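Local coordinates for protein octaprenyl-diphosphate synthase (Bacteroides thetaiotaomicron, PDB 3RMG) that probably acts as a magnesium-dependent prenyltransferase of isoprenoid biosynthesis, joining isoprene units into linear polyprenyl diphosphates, at residues A[176-181]-A[208-213]; A[165-170]-A[292-297]. All coordinates share one frame; numbering follows the deposited sequence.

Contact 1: A[176-181]-A[208-213]; sequences ALFAAC and ICFQIK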
loop_
_atom_site.group_PDB
_atom_site.type_symbol
_atom_site.label_atom_id
_atom_site.label_comp_id
_atom_site.label_asym_id
_atom_site.label_seq_id
_atom_site.Cartn_x
_atom_site.Cartn_y
_atom_site.Cartn_z
ATOM N N ALA A 176 -14.445 1.974 -11.521
ATOM C CA ALA A 176 -14.385 2.552 -10.181
ATOM C C ALA A 176 -13.305 3.617 -10.143
ATOM O O ALA A 176 -13.480 4.657 -9.515
ATOM C CB ALA A 176 -14.133 1.490 -9.134
ATOM N N LEU A 177 -12.200 3.368 -10.845
ATOM C CA LEU A 177 -11.115 4.343 -10.923
ATOM C C LEU A 177 -11.535 5.590 -11.713
ATOM O O LEU A 177 -11.334 6.718 -11.255
ATOM C CB LEU A 177 -9.867 3.721 -11.555
ATOM C CG LEU A 177 -8.626 4.620 -11.657
ATOM C CD1 LEU A 177 -8.240 5.197 -10.298
ATOM C CD2 LEU A 177 -7.452 3.847 -12.262
ATOM N N PHE A 178 -12.100 5.395 -12.906
ATOM C CA PHE A 178 -12.591 6.532 -13.674
ATOM C C PHE A 178 -13.656 7.340 -12.895
ATOM O O PHE A 178 -13.632 8.562 -12.909
ATOM C CB PHE A 178 -13.128 6.099 -15.037
ATOM C CG PHE A 178 -12.061 5.905 -16.081
ATOM C CD1 PHE A 178 -11.349 4.713 -16.157
ATOM C CD2 PHE A 178 -11.778 6.912 -16.998
ATOM C CE1 PHE A 178 -10.371 4.529 -17.129
ATOM C CE2 PHE A 178 -10.809 6.742 -17.968
ATOM C CZ PHE A 178 -10.102 5.545 -18.035
ATOM N N ALA A 179 -14.581 6.663 -12.228
ATOM C CA ALA A 179 -15.591 7.353 -11.408
ATOM C C ALA A 179 -14.906 8.132 -10.293
ATOM O O ALA A 179 -15.264 9.277 -10.005
ATOM C CB ALA A 179 -16.581 6.352 -10.815
ATOM N N ALA A 180 -13.904 7.519 -9.674
ATOM C CA ALA A 180 -13.171 8.172 -8.604
ATOM C C ALA A 180 -12.488 9.423 -9.140
ATOM O O ALA A 180 -12.521 10.486 -8.513
ATOM C CB ALA A 180 -12.155 7.216 -7.981
ATOM N N CYS A 181 -11.882 9.313 -10.317
ATOM C CA CYS A 181 -11.232 10.481 -10.898
ATOM C C CYS A 181 -12.198 11.656 -11.039
ATOM O O CYS A 181 -11.905 12.777 -10.605
ATOM C CB CYS A 181 -10.616 10.120 -12.252
ATOM S SG CYS A 181 -9.117 9.097 -12.070
ATOM N N ILE A 208 -16.633 2.494 -18.031
ATOM C CA ILE A 208 -17.220 1.293 -18.632
ATOM C C ILE A 208 -16.994 1.218 -20.151
ATOM O O ILE A 208 -16.640 0.156 -20.667
ATOM C CB ILE A 208 -18.719 1.147 -18.308
ATOM C CG1 ILE A 208 -18.915 0.929 -16.806
ATOM C CG2 ILE A 208 -19.312 -0.039 -19.063
ATOM C CD1 ILE A 208 -20.404 0.914 -16.371
ATOM N N CYS A 209 -17.188 2.325 -20.873
ATOM C CA CYS A 209 -16.866 2.336 -22.310
ATOM C C CYS A 209 -15.391 1.967 -22.514
ATOM O O CYS A 209 -15.040 1.158 -23.368
ATOM C CB CYS A 209 -17.109 3.712 -22.922
ATOM S SG CYS A 209 -18.815 4.234 -22.966
ATOM N N PHE A 210 -14.534 2.593 -21.724
ATOM C CA PHE A 210 -13.109 2.383 -21.828
ATOM C C PHE A 210 -12.757 0.906 -21.643
ATOM O O PHE A 210 -12.029 0.328 -22.454
ATOM C CB PHE A 210 -12.403 3.240 -20.783
ATOM C CG PHE A 210 -10.918 3.321 -20.962
ATOM C CD1 PHE A 210 -10.355 4.308 -21.763
ATOM C CD2 PHE A 210 -10.077 2.411 -20.329
ATOM C CE1 PHE A 210 -8.979 4.384 -21.930
ATOM C CE2 PHE A 210 -8.695 2.482 -20.490
ATOM C CZ PHE A 210 -8.148 3.470 -21.294
ATOM N N GLN A 211 -13.283 0.297 -20.580
ATOM C CA GLN A 211 -12.958 -1.095 -20.257
ATOM C C GLN A 211 -13.443 -2.081 -21.318
ATOM O O GLN A 211 -12.724 -3.000 -21.683
ATOM C CB GLN A 211 -13.544 -1.497 -18.908
ATOM C CG GLN A 211 -13.056 -2.859 -18.460
ATOM C CD GLN A 211 -11.545 -2.950 -18.537
ATOM O OE1 GLN A 211 -10.833 -2.211 -17.852
ATOM N NE2 GLN A 211 -11.046 -3.843 -19.382
ATOM N N ILE A 212 -14.668 -1.889 -21.795
ATOM C CA ILE A 212 -15.227 -2.725 -22.841
ATOM C C ILE A 212 -14.425 -2.570 -24.133
ATOM O O ILE A 212 -14.140 -3.559 -24.815
ATOM C CB ILE A 212 -16.696 -2.382 -23.100
ATOM C CG1 ILE A 212 -17.569 -2.843 -21.930
ATOM C CG2 ILE A 212 -17.179 -3.045 -24.356
ATOM C CD1 ILE A 212 -19.037 -2.345 -22.037
ATOM N N LYS A 213 -14.055 -1.334 -24.464
ATOM C CA LYS A 213 -13.169 -1.090 -25.601
ATOM C C LYS A 213 -11.909 -1.945 -25.520
ATOM O O LYS A 213 -11.534 -2.599 -26.485
ATOM C CB LYS A 213 -12.775 0.384 -25.682
ATOM C CG LYS A 213 -13.655 1.213 -26.595
ATOM C CD LYS A 213 -13.197 1.126 -28.049
ATOM C CE LYS A 213 -13.672 -0.159 -28.711
ATOM N NZ LYS A 213 -13.501 -0.124 -30.195
#

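Contact 2: A[165-170]-A[292-297]; sequences VYFDVI and EQYKKK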
loop_
_atom_site.group_PDB
_atom_site.type_symbol
_atom_site.label_atom_id
_atom_site.label_comp_id
_atom_site.label_asym_id
_atom_site.label_seq_id
_atom_site.Cartn_x
_atom_site.Cartn_y
_atom_site.Cartn_z
ATOM N N VAL A 165 -22.353 -10.248 -14.083
ATOM C CA VAL A 165 -21.136 -10.436 -13.307
ATOM C C VAL A 165 -19.971 -9.676 -13.943
ATOM O O VAL A 165 -19.083 -9.163 -13.255
ATOM C CB VAL A 165 -20.776 -11.921 -13.147
ATOM C CG1 VAL A 165 -19.500 -12.069 -12.335
ATOM C CG2 VAL A 165 -21.936 -12.673 -12.487
ATOM N N TYR A 166 -19.988 -9.607 -15.268
ATOM C CA TYR A 166 -18.929 -8.954 -16.014
ATOM C C TYR A 166 -18.909 -7.453 -15.714
ATOM O O TYR A 166 -17.851 -6.868 -15.470
ATOM C CB TYR A 166 -19.177 -9.191 -17.497
ATOM C CG TYR A 166 -18.378 -8.344 -18.453
ATOM C CD1 TYR A 166 -17.001 -8.490 -18.566
ATOM C CD2 TYR A 166 -19.011 -7.439 -19.292
ATOM C CE1 TYR A 166 -16.273 -7.731 -19.472
ATOM C CE2 TYR A 166 -18.297 -6.676 -20.200
ATOM C CZ TYR A 166 -16.931 -6.829 -20.287
ATOM O OH TYR A 166 -16.225 -6.072 -21.198
ATOM N N PHE A 167 -20.095 -6.850 -15.724
ATOM C CA PHE A 167 -20.250 -5.425 -15.483
ATOM C C PHE A 167 -19.993 -5.047 -14.041
ATOM O O PHE A 167 -19.398 -4.007 -13.753
ATOM C CB PHE A 167 -21.639 -4.980 -15.896
ATOM C CG PHE A 167 -21.784 -4.828 -17.363
ATOM C CD1 PHE A 167 -22.668 -5.612 -18.072
ATOM C CD2 PHE A 167 -21.008 -3.914 -18.045
ATOM C CE1 PHE A 167 -22.795 -5.463 -19.431
ATOM C CE2 PHE A 167 -21.129 -3.765 -19.402
ATOM C CZ PHE A 167 -22.025 -4.538 -20.096
ATOM N N ASP A 168 -20.446 -5.900 -13.136
ATOM C CA ASP A 168 -20.179 -5.706 -11.729
ATOM C C ASP A 168 -18.684 -5.607 -11.472
ATOM O O ASP A 168 -18.240 -4.763 -10.708
ATOM C CB ASP A 168 -20.774 -6.845 -10.908
ATOM C CG ASP A 168 -20.778 -6.541 -9.433
ATOM O OD1 ASP A 168 -21.252 -5.443 -9.063
ATOM O OD2 ASP A 168 -20.302 -7.386 -8.645
ATOM N N VAL A 169 -17.910 -6.477 -12.107
ATOM C CA VAL A 169 -16.461 -6.487 -11.934
ATOM C C VAL A 169 -15.812 -5.211 -12.474
ATOM O O VAL A 169 -14.940 -4.620 -11.830
ATOM C CB VAL A 169 -15.821 -7.688 -12.666
ATOM C CG1 VAL A 169 -14.290 -7.605 -12.596
ATOM C CG2 VAL A 169 -16.344 -9.014 -12.098
ATOM N N ILE A 170 -16.221 -4.809 -13.674
ATOM C CA ILE A 170 -15.782 -3.535 -14.232
ATOM C C ILE A 170 -16.136 -2.345 -13.307
ATOM O O ILE A 170 -15.296 -1.488 -13.032
ATOM C CB ILE A 170 -16.402 -3.313 -15.616
ATOM C CG1 ILE A 170 -15.889 -4.364 -16.607
ATOM C CG2 ILE A 170 -16.101 -1.908 -16.110
ATOM C CD1 ILE A 170 -16.617 -4.325 -17.973
ATOM N N GLU A 292 -21.975 1.917 -27.227
ATOM C CA GLU A 292 -22.801 2.993 -27.769
ATOM C C GLU A 292 -23.901 3.380 -26.778
ATOM O O GLU A 292 -24.216 4.551 -26.608
ATOM C CB GLU A 292 -23.440 2.523 -29.082
ATOM C CG GLU A 292 -23.428 3.535 -30.204
ATOM C CD GLU A 292 -22.051 4.099 -30.447
ATOM O OE1 GLU A 292 -21.066 3.361 -30.228
ATOM O OE2 GLU A 292 -21.955 5.278 -30.849
ATOM N N GLN A 293 -24.494 2.385 -26.129
ATOM C CA GLN A 293 -25.515 2.651 -25.131
ATOM C C GLN A 293 -24.951 3.475 -23.969
ATOM O O GLN A 293 -25.572 4.450 -23.542
ATOM C CB GLN A 293 -26.113 1.345 -24.603
ATOM C CG GLN A 293 -27.113 0.679 -25.538
ATOM C CD GLN A 293 -27.291 -0.812 -25.237
ATOM O OE1 GLN A 293 -27.817 -1.562 -26.057
ATOM N NE2 GLN A 293 -26.841 -1.241 -24.062
ATOM N N TYR A 294 -23.787 3.080 -23.456
ATOM C CA TYR A 294 -23.196 3.793 -22.327
ATOM C C TYR A 294 -22.699 5.178 -22.719
ATOM O O TYR A 294 -22.753 6.116 -21.923
ATOM C CB TYR A 294 -22.087 2.979 -21.657
ATOM C CG TYR A 294 -22.635 1.973 -20.681
ATOM C CD1 TYR A 294 -23.008 2.357 -19.397
ATOM C CD2 TYR A 294 -22.791 0.635 -21.044
ATOM C CE1 TYR A 294 -23.525 1.432 -18.504
ATOM C CE2 TYR A 294 -23.313 -0.301 -20.157
ATOM C CZ TYR A 294 -23.681 0.103 -18.900
ATOM O OH TYR A 294 -24.186 -0.817 -18.028
ATOM N N LYS A 295 -22.221 5.298 -23.947
ATOM C CA LYS A 295 -21.795 6.579 -24.483
ATOM C C LYS A 295 -22.985 7.517 -24.554
ATOM O O LYS A 295 -22.875 8.703 -24.237
ATOM C CB LYS A 295 -21.212 6.400 -25.875
ATOM C CG LYS A 295 -20.532 7.615 -26.432
ATOM C CD LYS A 295 -19.995 7.302 -27.814
ATOM C CE LYS A 295 -19.453 8.537 -28.494
ATOM N NZ LYS A 295 -19.374 8.346 -29.970
ATOM N N LYS A 296 -24.130 6.990 -24.969
ATOM C CA LYS A 296 -25.319 7.827 -25.051
ATOM C C LYS A 296 -25.780 8.201 -23.646
ATOM O O LYS A 296 -26.214 9.325 -23.408
ATOM C CB LYS A 296 -26.442 7.119 -25.817
ATOM C CG LYS A 296 -27.761 7.876 -25.811
ATOM C CD LYS A 296 -28.912 6.962 -26.205
ATOM C CE LYS A 296 -30.265 7.485 -25.722
ATOM N NZ LYS A 296 -30.660 8.752 -26.397
ATOM N N LYS A 297 -25.686 7.266 -22.708
ATOM C CA LYS A 297 -26.022 7.582 -21.328
ATOM C C LYS A 297 -25.161 8.745 -20.841
ATOM O O LYS A 297 -25.642 9.649 -20.145
ATOM C CB LYS A 297 -25.834 6.361 -20.435
ATOM C CG LYS A 297 -26.946 5.305 -20.554
ATOM C CD LYS A 297 -26.690 4.193 -19.544
ATOM C CE LYS A 297 -27.184 2.837 -20.038
ATOM N NZ LYS A 297 -28.653 2.701 -19.893
#

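Contact 1: A[176-181]-A[208-213]
F178 and F210 alone bridge the two helical segments, and their rings make up nearly all of a small interface of 105 Å². The outer end of the F178 ring does the touching. Its CZ stands over the centre of the F210 ring, 3.7 Å above that plane, and comes within 3.8 Å of F210 CG; CE1 of F178 lies over the same face, above CD2 of F210, also 3.8 Å away. The side chains cross at about a right angle, yet the ring planes are inclined by only 40° and the centroids lie 4.9 Å apart, an oblique pairing intermediate between the classical aromatic geometries.

Different torsions bring the rings together. F210 swings CG anti to its own nitrogen (chi1 -169°), whereas F178 sets CG opposite its carbonyl carbon. Both CB atoms already point across the gap, and the nearest alpha carbons, those of F178 and I208, are 8.6 Å apart, so the space between the backbones is bridged by aromatic carbon and by no hydrogen bond. Replacing F210 by an alanine would probably leave the end of the F178 ring without the face it rests on and open a gap between the two helices.

The sequence FQIKDD places F210 in the FQ motif of polyprenyl synthases, just ahead of the second aspartate-rich region. Its neighbour Q211 turns elsewhere, hydrogen-bonding T174 through OE1 and D215 through NE2. Helix 50-62 covers the aromatic pair, with R51 against F178 and M50 against F210, while L141 of helix 132-154 packs on A176, L177 and A180, and helices 163-172 and 283-302 cover other sides of segment 208-213.

Contact 2: A[165-170]-A[292-297]
Between F167 and Y294 the touch is light: CE2 of F167 and CE2 of Y294, 4.2 Å apart, form the closest pair and the only one at so short a range. The ring centroids are 6.0 Å apart with planes inclined by 42°, and the phenol oxygen of Y294 projects over one face of F167. Both side chains reach out in the same way, CG opposite the carbonyl carbon and beside the nitrogen (chi1 -78° in F167, -83° in Y294), and together they span an 11.9 Å separation between the alpha carbons of F167 and Y294.

Packing is closer on the inner side. The face of F167 turned from the Y294 hydroxyl is covered by CD2 of Y166, 4.0 Å above the ring centre, and I170 CD1 in turn lies 3.4 Å above the Y166 ring, toward its rim. In the all-helical isoprenoid synthase fold, this cluster lies against helix 193-217, where I212 touches both Y166 and F167; L240 of helix 240-249 also meets these two, and the Y166 hydroxyl hydrogen-bonds D215.

The outer side is looser and more polar. Here the aliphatic part of K297, an exposed residue, brings CE 4.2 Å above the rim of the Y294 ring, on the side away from F167. Q293, also exposed, precedes Y294 on its helix, and K295 turns to helix 309-323, where it makes a salt bridge to D319.

How the contacts relate
Helix 193-217 is common ground. It supplies one half of contact 1 and runs alongside the ring pair of contact 2, with I212 CD1 3.7 Å from F167 CE2 and I208 and C209 touching Y294. Contact 1 lies about 4 Å from the centre of the chain and contact 2 about 13 Å, measured centre to centre. Both rest on one oblique aromatic pair without a hydrogen bond, but the deeper pair joins consecutive helices by the end of one ring set over the face of the other, whereas the outer one spans a long sequence separation, buries less surface and has exposed K297 over its tyrosine. D215 connects their polar surroundings, bonding Q211 and Y166.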